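Long-range contacts in quinoline 2-oxidoreductase large subunit (Pseudomonas putida, PDB 1T3Q), which probably oxidises quinoline at carbon 2, as the molybdenum-bearing large subunit of an enzyme of the xanthine dehydrogenase family: residues Glu465-Gly470 with Val636-Gly641; His421-Tyr426 with Leu727-Pro732; Asn341-Gly346 with Leu474-Thr479. All blocks are in the same frame, centred on the assembly; numbering follows the deposited sequence.

Contact 1 (Glu465-Gly470 with Val636-Gly641). Unlike the reference sequence in segment 465-470: Glu465 (reference Asp), Val466 (reference Cys).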
ATOM      1  N   GLU B 465     -20.197  28.121  21.767  1.00 18.72           N
ATOM      2  CA  GLU B 465     -19.456  27.832  20.548  1.00 20.69           C
ATOM      3  C   GLU B 465     -20.284  27.030  19.552  1.00 18.71           C
ATOM      4  O   GLU B 465     -21.006  26.110  19.941  1.00 16.86           O
ATOM      5  CB  GLU B 465     -18.195  27.038  20.937  1.00 20.55           C
ATOM      6  CG  GLU B 465     -17.482  26.303  19.817  1.00 24.50           C
ATOM      7  CD  GLU B 465     -16.442  25.305  20.340  1.00 25.82           C
ATOM      8  OE1 GLU B 465     -15.676  24.761  19.520  1.00 27.89           O
ATOM      9  OE2 GLU B 465     -16.396  25.054  21.564  1.00 26.28           O
ATOM     10  N   VAL B 466     -20.184  27.373  18.270  1.00 18.68           N
ATOM     11  CA  VAL B 466     -20.912  26.618  17.258  1.00 18.24           C
ATOM     12  C   VAL B 466     -20.105  25.361  16.951  1.00 20.22           C
ATOM     13  O   VAL B 466     -18.911  25.442  16.648  1.00 20.61           O
ATOM     14  CB  VAL B 466     -21.115  27.443  15.954  1.00 19.68           C
ATOM     15  CG1 VAL B 466     -22.006  28.650  16.243  1.00 19.41           C
ATOM     16  CG2 VAL B 466     -19.776  27.888  15.388  1.00 19.32           C
ATOM     17  N   THR B 467     -20.748  24.198  17.055  1.00 20.47           N
ATOM     18  CA  THR B 467     -20.078  22.926  16.785  1.00 20.89           C
ATOM     19  C   THR B 467     -20.869  22.115  15.764  1.00 21.85           C
ATOM     20  O   THR B 467     -21.953  22.528  15.348  1.00 21.89           O
ATOM     21  CB  THR B 467     -19.913  22.080  18.074  1.00 21.43           C
ATOM     22  OG1 THR B 467     -21.193  21.614  18.520  1.00 21.85           O
ATOM     23  CG2 THR B 467     -19.280  22.910  19.171  1.00 20.03           C
ATOM     24  N   GLY B 468     -20.333  20.962  15.373  1.00 20.57           N
ATOM     25  CA  GLY B 468     -21.007  20.122  14.393  1.00 21.04           C
ATOM     26  C   GLY B 468     -21.242  20.923  13.129  1.00 22.46           C
ATOM     27  O   GLY B 468     -22.173  20.671  12.363  1.00 24.52           O
ATOM     28  N   THR B 469     -20.363  21.892  12.912  1.00 22.06           N
ATOM     29  CA  THR B 469     -20.440  22.801  11.783  1.00 21.57           C
ATOM     30  C   THR B 469     -20.824  22.204  10.439  1.00 20.41           C
ATOM     31  O   THR B 469     -20.054  21.476   9.807  1.00 20.70           O
ATOM     32  CB  THR B 469     -19.129  23.564  11.651  1.00 22.00           C
ATOM     33  OG1 THR B 469     -18.850  24.204  12.901  1.00 21.74           O
ATOM     34  CG2 THR B 469     -19.221  24.624  10.557  1.00 21.50           C
ATOM     35  N   GLY B 470     -22.039  22.536  10.016  1.00 19.63           N
ATOM     36  CA  GLY B 470     -22.558  22.068   8.747  1.00 18.54           C
ATOM     37  C   GLY B 470     -23.210  23.229   8.015  1.00 18.57           C
ATOM     38  O   GLY B 470     -22.992  24.387   8.360  1.00 15.18           O
ATOM     39  N   VAL B 636     -25.579  23.681  16.734  1.00 19.60           N
ATOM     40  CA  VAL B 636     -25.377  22.795  17.876  1.00 18.90           C
ATOM     41  C   VAL B 636     -24.358  23.557  18.723  1.00 19.30           C
ATOM     42  O   VAL B 636     -23.150  23.425  18.536  1.00 18.82           O
ATOM     43  CB  VAL B 636     -24.810  21.425  17.453  1.00 19.24           C
ATOM     44  CG1 VAL B 636     -24.540  20.560  18.692  1.00 17.95           C
ATOM     45  CG2 VAL B 636     -25.809  20.712  16.539  1.00 17.69           C
ATOM     46  N   LEU B 637     -24.866  24.369  19.644  1.00 18.32           N
ATOM     47  CA  LEU B 637     -24.029  25.202  20.495  1.00 18.49           C
ATOM     48  C   LEU B 637     -23.530  24.553  21.777  1.00 18.66           C
ATOM     49  O   LEU B 637     -24.322  24.097  22.592  1.00 20.00           O
ATOM     50  CB  LEU B 637     -24.785  26.471  20.877  1.00 19.32           C
ATOM     51  CG  LEU B 637     -25.395  27.276  19.728  1.00 21.21           C
ATOM     52  CD1 LEU B 637     -26.133  28.480  20.281  1.00 20.05           C
ATOM     53  CD2 LEU B 637     -24.298  27.700  18.764  1.00 21.39           C
ATOM     54  N   ALA B 638     -22.212  24.518  21.947  1.00 17.90           N
ATOM     55  CA  ALA B 638     -21.616  23.976  23.167  1.00 18.56           C
ATOM     56  C   ALA B 638     -21.277  25.210  23.992  1.00 18.21           C
ATOM     57  O   ALA B 638     -21.347  26.330  23.485  1.00 17.53           O
ATOM     58  CB  ALA B 638     -20.354  23.191  22.842  1.00 18.45           C
ATOM     59  N   ASN B 639     -20.910  25.029  25.257  1.00 15.66           N
ATOM     60  CA  ASN B 639     -20.577  26.186  26.078  1.00 15.41           C
ATOM     61  C   ASN B 639     -19.673  25.807  27.234  1.00 14.95           C
ATOM     62  O   ASN B 639     -19.453  24.627  27.504  1.00 16.45           O
ATOM     63  CB  ASN B 639     -21.860  26.850  26.613  1.00 16.20           C
ATOM     64  CG  ASN B 639     -22.554  26.010  27.670  1.00 16.56           C
ATOM     65  OD1 ASN B 639     -22.284  26.143  28.865  1.00 20.98           O
ATOM     66  ND2 ASN B 639     -23.438  25.128  27.234  1.00 16.31           N
ATOM     67  N   GLY B 640     -19.141  26.817  27.907  1.00 16.11           N
ATOM     68  CA  GLY B 640     -18.272  26.563  29.033  1.00 18.08           C
ATOM     69  C   GLY B 640     -17.661  27.843  29.543  1.00 19.20           C
ATOM     70  O   GLY B 640     -18.110  28.943  29.209  1.00 18.24           O
ATOM     71  N   GLY B 641     -16.628  27.700  30.360  1.00 18.12           N
ATOM     72  CA  GLY B 641     -15.961  28.859  30.906  1.00 19.42           C
ATOM     73  C   GLY B 641     -14.559  28.500  31.344  1.00 19.82           C
ATOM     74  O   GLY B 641     -14.249  27.330  31.562  1.00 20.93           O
TER
HETATM   75  O   HOH W   1     -23.339  25.036  15.161  1.00 18.99           O
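The side chain of Thr467 meets Val636 across two antiparallel strands, and the contact is tight upstream of this pair and looser beyond. On the tight side, Glu465 and Ala638 form a hydrogen-bonded pair: Glu465 N donates to Ala638 O at 2.7 Å, and Ala638 N returns a bond to Glu465 O at 2.8 Å. The latter carbonyl also receives the CA-H of Leu637, with Leu637 CA 3.2 Å from Glu465 O. One residue on, in the non-hydrogen-bonded pair Val466 and Leu637, the side chains cross obliquely, Val466 CG1 touching Leu637 CD2 at 3.5 Å; Gln419 packs against both.

Strands 454-467 and 636-649 are neighbours in a four-stranded mixed sheet of the molybdopterin cofactor-binding region, where 454-467 is the outermost strand on its side within this chain. The side chain of Thr467 lies about 6 Å from the pterin cytosine dinucleotide, nearest atoms; Glu465 packs on Glu743, a residue of the molybdenum pocket, while its OE1 is hydrogen-bonded to Ser547. At Thr467, the hydroxyl stands between the backbone N and the carbonyl carbon (chi1 69°), which turns it onto the same acceptor as its own amide. Val636 O is thus gripped twice, by Thr467 N at 2.9 Å and Thr467 OG1 at 2.7 Å, the two donors lying on opposite faces of the carbonyl plane. Thr467 OG1 in turn accepts from Gly740 N, and the methyl CG2 rests on Ala638 CB at 3.8 Å. An alanine here would probably leave Val636 O with one donor fewer, Gly740 N without its acceptor and a gap beside Ala638 CB.

Beyond this double grip a water joins the backbones, donating to Thr467 O at 2.9 Å and accepting from Val636 N.

Contact 2 (His421-Tyr426 with Leu727-Pro732)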
ATOM      1  N   HIS B 421     -30.343  30.723  20.994  1.00 22.34           N
ATOM      2  CA  HIS B 421     -29.847  29.831  22.036  1.00 22.98           C
ATOM      3  C   HIS B 421     -31.006  28.908  22.412  1.00 22.47           C
ATOM      4  O   HIS B 421     -32.096  29.384  22.745  1.00 22.94           O
ATOM      5  CB  HIS B 421     -29.400  30.636  23.262  1.00 23.03           C
ATOM      6  CG  HIS B 421     -28.398  31.708  22.959  1.00 25.26           C
ATOM      7  ND1 HIS B 421     -28.742  32.909  22.377  1.00 26.80           N
ATOM      8  CD2 HIS B 421     -27.062  31.765  23.174  1.00 23.11           C
ATOM      9  CE1 HIS B 421     -27.662  33.661  22.252  1.00 25.10           C
ATOM     10  NE2 HIS B 421     -26.629  32.989  22.727  1.00 26.05           N
ATOM     11  N   ARG B 422     -30.778  27.597  22.366  1.00 21.34           N
ATOM     12  CA  ARG B 422     -31.833  26.633  22.671  1.00 20.22           C
ATOM     13  C   ARG B 422     -31.618  25.770  23.914  1.00 21.91           C
ATOM     14  O   ARG B 422     -32.569  25.481  24.639  1.00 20.90           O
ATOM     15  CB  ARG B 422     -32.078  25.747  21.444  1.00 19.25           C
ATOM     16  CG  ARG B 422     -32.541  26.549  20.228  1.00 17.64           C
ATOM     17  CD  ARG B 422     -32.889  25.672  19.037  1.00 20.00           C
ATOM     18  NE  ARG B 422     -33.275  26.492  17.890  1.00 20.07           N
ATOM     19  CZ  ARG B 422     -34.425  27.152  17.792  1.00 23.21           C
ATOM     20  NH1 ARG B 422     -34.680  27.877  16.714  1.00 23.61           N
ATOM     21  NH2 ARG B 422     -35.332  27.072  18.760  1.00 22.69           N
ATOM     22  N   GLU B 423     -30.384  25.342  24.156  1.00 21.42           N
ATOM     23  CA  GLU B 423     -30.101  24.538  25.342  1.00 22.01           C
ATOM     24  C   GLU B 423     -28.622  24.641  25.695  1.00 22.94           C
ATOM     25  O   GLU B 423     -27.752  24.296  24.891  1.00 22.30           O
ATOM     26  CB  GLU B 423     -30.502  23.065  25.128  1.00 21.86           C
ATOM     27  CG  GLU B 423     -29.503  22.193  24.351  1.00 22.29           C
ATOM     28  CD  GLU B 423     -29.537  22.413  22.846  1.00 23.76           C
ATOM     29  OE1 GLU B 423     -28.465  22.305  22.213  1.00 21.96           O
ATOM     30  OE2 GLU B 423     -30.628  22.672  22.290  1.00 22.15           O
ATOM     31  N   GLY B 424     -28.350  25.141  26.895  1.00 24.26           N
ATOM     32  CA  GLY B 424     -26.977  25.297  27.352  1.00 24.83           C
ATOM     33  C   GLY B 424     -26.927  25.626  28.831  1.00 24.80           C
ATOM     34  O   GLY B 424     -27.958  25.922  29.439  1.00 25.45           O
ATOM     35  N   THR B 425     -25.730  25.591  29.408  1.00 22.75           N
ATOM     36  CA  THR B 425     -25.553  25.863  30.831  1.00 21.65           C
ATOM     37  C   THR B 425     -24.774  27.141  31.128  1.00 21.12           C
ATOM     38  O   THR B 425     -23.875  27.143  31.968  1.00 22.66           O
ATOM     39  CB  THR B 425     -24.834  24.686  31.510  1.00 22.36           C
ATOM     40  OG1 THR B 425     -23.693  24.310  30.725  1.00 22.10           O
ATOM     41  CG2 THR B 425     -25.771  23.495  31.643  1.00 20.01           C
ATOM     42  N   TYR B 426     -25.129  28.234  30.462  1.00 21.45           N
ATOM     43  CA  TYR B 426     -24.425  29.491  30.669  1.00 20.62           C
ATOM     44  C   TYR B 426     -24.363  29.922  32.128  1.00 21.29           C
ATOM     45  O   TYR B 426     -23.279  30.118  32.675  1.00 21.33           O
ATOM     46  CB  TYR B 426     -25.071  30.614  29.852  1.00 22.10           C
ATOM     47  CG  TYR B 426     -25.241  30.334  28.374  1.00 21.36           C
ATOM     48  CD1 TYR B 426     -24.490  29.350  27.726  1.00 19.85           C
ATOM     49  CD2 TYR B 426     -26.136  31.086  27.614  1.00 21.88           C
ATOM     50  CE1 TYR B 426     -24.627  29.128  26.356  1.00 22.11           C
ATOM     51  CE2 TYR B 426     -26.279  30.875  26.251  1.00 22.83           C
ATOM     52  CZ  TYR B 426     -25.525  29.897  25.625  1.00 22.37           C
ATOM     53  OH  TYR B 426     -25.663  29.702  24.270  1.00 22.20           O
ATOM     54  N   LEU B 727     -20.329  19.654  32.618  1.00 22.45           N
ATOM     55  CA  LEU B 727     -21.777  19.804  32.679  1.00 22.85           C
ATOM     56  C   LEU B 727     -22.231  19.203  31.356  1.00 23.29           C
ATOM     57  O   LEU B 727     -21.505  19.285  30.362  1.00 22.67           O
ATOM     58  CB  LEU B 727     -22.190  21.276  32.753  1.00 22.19           C
ATOM     59  CG  LEU B 727     -21.810  22.044  34.022  1.00 23.34           C
ATOM     60  CD1 LEU B 727     -22.257  23.497  33.881  1.00 24.73           C
ATOM     61  CD2 LEU B 727     -22.463  21.396  35.235  1.00 24.94           C
ATOM     62  N   GLU B 728     -23.406  18.580  31.333  1.00 23.43           N
ATOM     63  CA  GLU B 728     -23.898  17.980  30.095  1.00 24.22           C
ATOM     64  C   GLU B 728     -25.325  18.374  29.750  1.00 24.74           C
ATOM     65  O   GLU B 728     -26.269  18.073  30.486  1.00 25.66           O
ATOM     66  CB  GLU B 728     -23.796  16.448  30.150  1.00 26.11           C
ATOM     67  CG  GLU B 728     -22.361  15.921  30.197  1.00 29.77           C
ATOM     68  CD  GLU B 728     -22.279  14.407  30.107  1.00 32.86           C
ATOM     69  OE1 GLU B 728     -22.998  13.723  30.861  1.00 37.26           O
ATOM     70  OE2 GLU B 728     -21.487  13.893  29.289  1.00 31.57           O
ATOM     71  N   THR B 729     -25.469  19.070  28.628  1.00 23.16           N
ATOM     72  CA  THR B 729     -26.774  19.483  28.132  1.00 21.68           C
ATOM     73  C   THR B 729     -26.830  18.860  26.744  1.00 20.98           C
ATOM     74  O   THR B 729     -26.315  19.422  25.774  1.00 20.88           O
ATOM     75  CB  THR B 729     -26.891  21.012  28.031  1.00 22.46           C
ATOM     76  OG1 THR B 729     -26.566  21.597  29.298  1.00 21.53           O
ATOM     77  CG2 THR B 729     -28.322  21.408  27.656  1.00 21.53           C
ATOM     78  N   PRO B 730     -27.443  17.672  26.639  1.00 20.64           N
ATOM     79  CA  PRO B 730     -27.570  16.933  25.383  1.00 20.08           C
ATOM     80  C   PRO B 730     -28.238  17.700  24.256  1.00 20.37           C
ATOM     81  O   PRO B 730     -29.225  18.410  24.464  1.00 17.80           O
ATOM     82  CB  PRO B 730     -28.384  15.696  25.779  1.00 22.26           C
ATOM     83  CG  PRO B 730     -28.103  15.538  27.236  1.00 23.11           C
ATOM     84  CD  PRO B 730     -28.127  16.958  27.732  1.00 21.36           C
ATOM     85  N   SER B 731     -27.679  17.559  23.061  1.00 19.18           N
ATOM     86  CA  SER B 731     -28.255  18.188  21.888  1.00 18.82           C
ATOM     87  C   SER B 731     -29.304  17.230  21.350  1.00 19.30           C
ATOM     88  O   SER B 731     -29.053  16.033  21.226  1.00 21.05           O
ATOM     89  CB  SER B 731     -27.201  18.406  20.808  1.00 19.33           C
ATOM     90  OG  SER B 731     -27.834  18.577  19.551  1.00 18.87           O
ATOM     91  N   PRO B 732     -30.505  17.736  21.048  1.00 19.32           N
ATOM     92  CA  PRO B 732     -31.551  16.860  20.520  1.00 20.06           C
ATOM     93  C   PRO B 732     -31.376  16.657  19.017  1.00 19.75           C
ATOM     94  O   PRO B 732     -32.134  15.923  18.386  1.00 21.46           O
ATOM     95  CB  PRO B 732     -32.832  17.619  20.857  1.00 19.18           C
ATOM     96  CG  PRO B 732     -32.405  19.050  20.723  1.00 19.96           C
ATOM     97  CD  PRO B 732     -31.045  19.060  21.404  1.00 19.82           C
TER
HETATM   98  O   HOH W   2     -28.374  21.169  19.678  1.00 25.86           O
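Glu423, Thr425, Leu727 and Thr729 carry the contact between two irregular loops that run in opposite directions near the surface. One loop leads into helix 426-437, with Thr425 at the N-cap position although its side chain makes no capping bond; the other leaves strand 722-726, an outer strand of the four-stranded sheet.

The first shell is largely methyls, methylenes and hydroxyls, with one carboxylate against a proline ring. Thr425 and Thr729 lie alongside, pointing oppositely, and the methyl Thr425 CG2 comes within 3.1 Å of the hydroxyl oxygen Thr729 OG1, a snug fit. On its other branch, Thr425 OG1 lies 3.6 Å from Leu727 CD1, the two side chains crossing at a slant. Thr729 CG2, anti to its backbone N, packs against Glu423 CG at 3.6 Å. Beyond CG the glutamate bends (chi2 -78°), and its carboxylate meets the proline ring of Pro732 tip to tip, with Glu423 OE2 3.7 Å from Pro732 CD.

In the next shell, polar partners fix these groups. Asp665, on strand 655-665, takes hydrogen bonds from both threonine hydroxyls at its OD2, so one carboxylate oxygen ties the two loops to the sheet and would be expected to be stabilised as an anion. Leu727 is backed by Gln428 and Thr429 of helix 426-437 and by Val663. At the far end Lys739 forms a salt bridge with Glu423 OE1 that would help to keep the carboxylate ionised.

Water completes the link between the loops: one molecule donates to Glu423 OE1 at 2.8 Å and is hydrogen-bonded at 2.7 Å to Ser731 OG, which is also bonded to the backbone N of Leu733.

Contact 3 (Asn341-Gly346 with Leu474-Thr479)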
ATOM      1  N   ASN B 341     -17.175  38.245  14.087  1.00 20.38           N
ATOM      2  CA  ASN B 341     -18.224  39.206  14.405  1.00 20.54           C
ATOM      3  C   ASN B 341     -19.606  38.572  14.462  1.00 20.93           C
ATOM      4  O   ASN B 341     -20.497  39.081  15.143  1.00 21.39           O
ATOM      5  CB  ASN B 341     -18.232  40.360  13.395  1.00 22.55           C
ATOM      6  CG  ASN B 341     -17.209  41.430  13.725  1.00 25.69           C
ATOM      7  OD1 ASN B 341     -17.287  42.553  13.225  1.00 27.34           O
ATOM      8  ND2 ASN B 341     -16.237  41.088  14.563  1.00 25.60           N
ATOM      9  N   ALA B 342     -19.792  37.463  13.753  1.00 20.43           N
ATOM     10  CA  ALA B 342     -21.086  36.796  13.764  1.00 20.52           C
ATOM     11  C   ALA B 342     -21.450  36.312  15.168  1.00 20.79           C
ATOM     12  O   ALA B 342     -22.625  36.271  15.530  1.00 19.58           O
ATOM     13  CB  ALA B 342     -21.087  35.621  12.793  1.00 19.81           C
ATOM     14  N   VAL B 343     -20.445  35.947  15.960  1.00 19.34           N
ATOM     15  CA  VAL B 343     -20.697  35.455  17.317  1.00 19.72           C
ATOM     16  C   VAL B 343     -20.135  36.385  18.389  1.00 19.93           C
ATOM     17  O   VAL B 343     -19.878  35.959  19.517  1.00 20.71           O
ATOM     18  CB  VAL B 343     -20.073  34.050  17.524  1.00 19.54           C
ATOM     19  CG1 VAL B 343     -20.665  33.052  16.528  1.00 19.51           C
ATOM     20  CG2 VAL B 343     -18.566  34.124  17.364  1.00 18.58           C
ATOM     21  N   ILE B 344     -19.961  37.655  18.041  1.00 19.31           N
ATOM     22  CA  ILE B 344     -19.396  38.642  18.961  1.00 19.57           C
ATOM     23  C   ILE B 344     -20.170  38.850  20.274  1.00 19.63           C
ATOM     24  O   ILE B 344     -19.587  39.271  21.275  1.00 21.01           O
ATOM     25  CB  ILE B 344     -19.221  40.013  18.245  1.00 20.97           C
ATOM     26  CG1 ILE B 344     -18.208  40.876  18.997  1.00 23.51           C
ATOM     27  CG2 ILE B 344     -20.554  40.745  18.160  1.00 23.03           C
ATOM     28  CD1 ILE B 344     -16.774  40.387  18.853  1.00 24.54           C
ATOM     29  N   LEU B 345     -21.469  38.560  20.283  1.00 18.63           N
ATOM     30  CA  LEU B 345     -22.264  38.738  21.497  1.00 20.44           C
ATOM     31  C   LEU B 345     -22.119  37.545  22.424  1.00 20.78           C
ATOM     32  O   LEU B 345     -22.497  37.597  23.597  1.00 20.01           O
ATOM     33  CB  LEU B 345     -23.743  38.931  21.156  1.00 20.61           C
ATOM     34  CG  LEU B 345     -24.043  40.156  20.293  1.00 21.30           C
ATOM     35  CD1 LEU B 345     -25.544  40.272  20.068  1.00 21.38           C
ATOM     36  CD2 LEU B 345     -23.505  41.396  20.981  1.00 20.73           C
ATOM     37  N   GLY B 346     -21.574  36.466  21.880  1.00 21.81           N
ATOM     38  CA  GLY B 346     -21.384  35.266  22.662  1.00 22.13           C
ATOM     39  C   GLY B 346     -22.610  34.808  23.430  1.00 21.67           C
ATOM     40  O   GLY B 346     -23.679  34.569  22.871  1.00 20.25           O
ATOM     41  N   LEU B 474     -22.798  27.310   8.714  1.00 20.74           N
ATOM     42  CA  LEU B 474     -22.083  28.141   7.758  1.00 22.17           C
ATOM     43  C   LEU B 474     -22.969  29.292   7.284  1.00 23.40           C
ATOM     44  O   LEU B 474     -22.475  30.394   7.033  1.00 23.87           O
ATOM     45  CB  LEU B 474     -21.577  27.285   6.595  1.00 22.92           C
ATOM     46  CG  LEU B 474     -20.580  26.223   7.085  1.00 21.69           C
ATOM     47  CD1 LEU B 474     -20.129  25.344   5.942  1.00 21.82           C
ATOM     48  CD2 LEU B 474     -19.384  26.909   7.729  1.00 22.12           C
ATOM     49  N   SER B 475     -24.276  29.047   7.183  1.00 23.75           N
ATOM     50  CA  SER B 475     -25.216  30.096   6.789  1.00 23.64           C
ATOM     51  C   SER B 475     -25.254  31.145   7.893  1.00 23.71           C
ATOM     52  O   SER B 475     -25.169  32.342   7.623  1.00 23.26           O
ATOM     53  CB  SER B 475     -26.628  29.535   6.592  1.00 24.35           C
ATOM     54  OG  SER B 475     -26.738  28.820   5.374  1.00 29.70           O
ATOM     55  N   PHE B 476     -25.385  30.688   9.137  1.00 22.26           N
ATOM     56  CA  PHE B 476     -25.422  31.590  10.283  1.00 21.37           C
ATOM     57  C   PHE B 476     -24.173  32.470  10.343  1.00 21.61           C
ATOM     58  O   PHE B 476     -24.255  33.650  10.682  1.00 21.08           O
ATOM     59  CB  PHE B 476     -25.532  30.798  11.594  1.00 22.34           C
ATOM     60  CG  PHE B 476     -25.199  31.610  12.814  1.00 22.31           C
ATOM     61  CD1 PHE B 476     -26.044  32.624  13.245  1.00 21.63           C
ATOM     62  CD2 PHE B 476     -23.997  31.408  13.490  1.00 23.26           C
ATOM     63  CE1 PHE B 476     -25.699  33.435  14.326  1.00 23.56           C
ATOM     64  CE2 PHE B 476     -23.639  32.211  14.570  1.00 23.01           C
ATOM     65  CZ  PHE B 476     -24.493  33.231  14.989  1.00 23.83           C
ATOM     66  N   LEU B 477     -23.024  31.887  10.015  1.00 21.11           N
ATOM     67  CA  LEU B 477     -21.754  32.604  10.040  1.00 22.32           C
ATOM     68  C   LEU B 477     -21.556  33.553   8.860  1.00 22.73           C
ATOM     69  O   LEU B 477     -20.563  34.274   8.801  1.00 23.59           O
ATOM     70  CB  LEU B 477     -20.584  31.612  10.094  1.00 22.34           C
ATOM     71  CG  LEU B 477     -20.434  30.781  11.373  1.00 22.47           C
ATOM     72  CD1 LEU B 477     -19.237  29.851  11.234  1.00 22.73           C
ATOM     73  CD2 LEU B 477     -20.256  31.705  12.568  1.00 22.09           C
ATOM     74  N   GLY B 478     -22.488  33.542   7.915  1.00 24.06           N
ATOM     75  CA  GLY B 478     -22.366  34.428   6.769  1.00 24.95           C
ATOM     76  C   GLY B 478     -21.433  33.929   5.679  1.00 26.41           C
ATOM     77  O   GLY B 478     -20.997  34.700   4.826  1.00 27.68           O
ATOM     78  N   THR B 479     -21.123  32.637   5.707  1.00 25.67           N
ATOM     79  CA  THR B 479     -20.259  32.031   4.706  1.00 25.59           C
ATOM     80  C   THR B 479     -21.029  30.840   4.147  1.00 27.00           C
ATOM     81  O   THR B 479     -20.643  29.685   4.337  1.00 26.54           O
ATOM     82  CB  THR B 479     -18.929  31.547   5.324  1.00 26.58           C
ATOM     83  OG1 THR B 479     -19.197  30.588   6.356  1.00 25.85           O
ATOM     84  CG2 THR B 479     -18.158  32.721   5.919  1.00 24.60           C
TER
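Phe476 carries its CG anti to the backbone N (chi1 164°), which starts the side chain out from the last turn of helix 471-476; the far rim of its ring meets Val343. Leu477 instead has CG anti to its carbonyl carbon (chi1 -67°), and chi2 of 179° sets CD1 anti to CA. It is the other branch, CD2, that touches Ala342.

The side chains of Val343 and Phe476 cross at about a right angle. Val343 CG1 sits at the edge of the Phe476 ring, near the ring plane, 3.7 Å from CE2, so the methyl abuts the rim and does not lie over a face. Next to it, Ala342 O is 3.6 Å from Phe476 CZ. Ala342 CB points toward 474-479 and packs on Leu477 CD2 at 4.0 Å, the same methyl that lies 4.2 Å from Val343 CG1.

Both segments lie at the C-terminal ends of short helices, the first of them weakly bonded. Helix 337-342 gives way to a type I beta turn from Val343 to Gly346, closed by Gly346 N to Val343 O at 3.0 Å. Helix 471-476 is finished by a Schellman motif: Thr479 N bonds to Leu474 O at 2.9 Å and Gly478 N to Ser475 O at 3.0 Å. The backbone angles of Gly478, with positive phi, would press a CB against the carbonyl O of Leu477. Thr479 then packs on His338 and Val339, widening the meeting of the two helices, and Gln419 lies against Phe476.

The helices belong to different molybdopterin cofactor-binding sequence ranges, and the side chain of Leu477 lies about 10 Å from the dioxosulfidomolybdenum(VI) centre, nearest atoms. With no direct hydrogen bond between the segments, the contact relies on van der Waals packing, which would probably tolerate small shifts more readily than directed bonds.

Overall arrangement
Along the chain the segments come in the order 341-346, 421-426, 465-470, 474-479, 636-641, 727-732, so contact 3 alternates with both others, while contact 1 falls wholly within the span bridged by contact 2. Contact 1 lies between the other two, its centre about 10 Å from that of contact 2 and about 12 Å from that of contact 3; the centres of contacts 2 and 3 are about 19 Å apart. Contact 1 is within the sheet of strands 454-467, 636-649, 655-665 and 722-726, and contact 2 adjoins it through the loop after 722-726, whereas helix 471-476 follows strand 454-467 directly into contact 3. Distant parts of the chain are thereby drawn together from the surface loops inward toward the molybdenum cofactor.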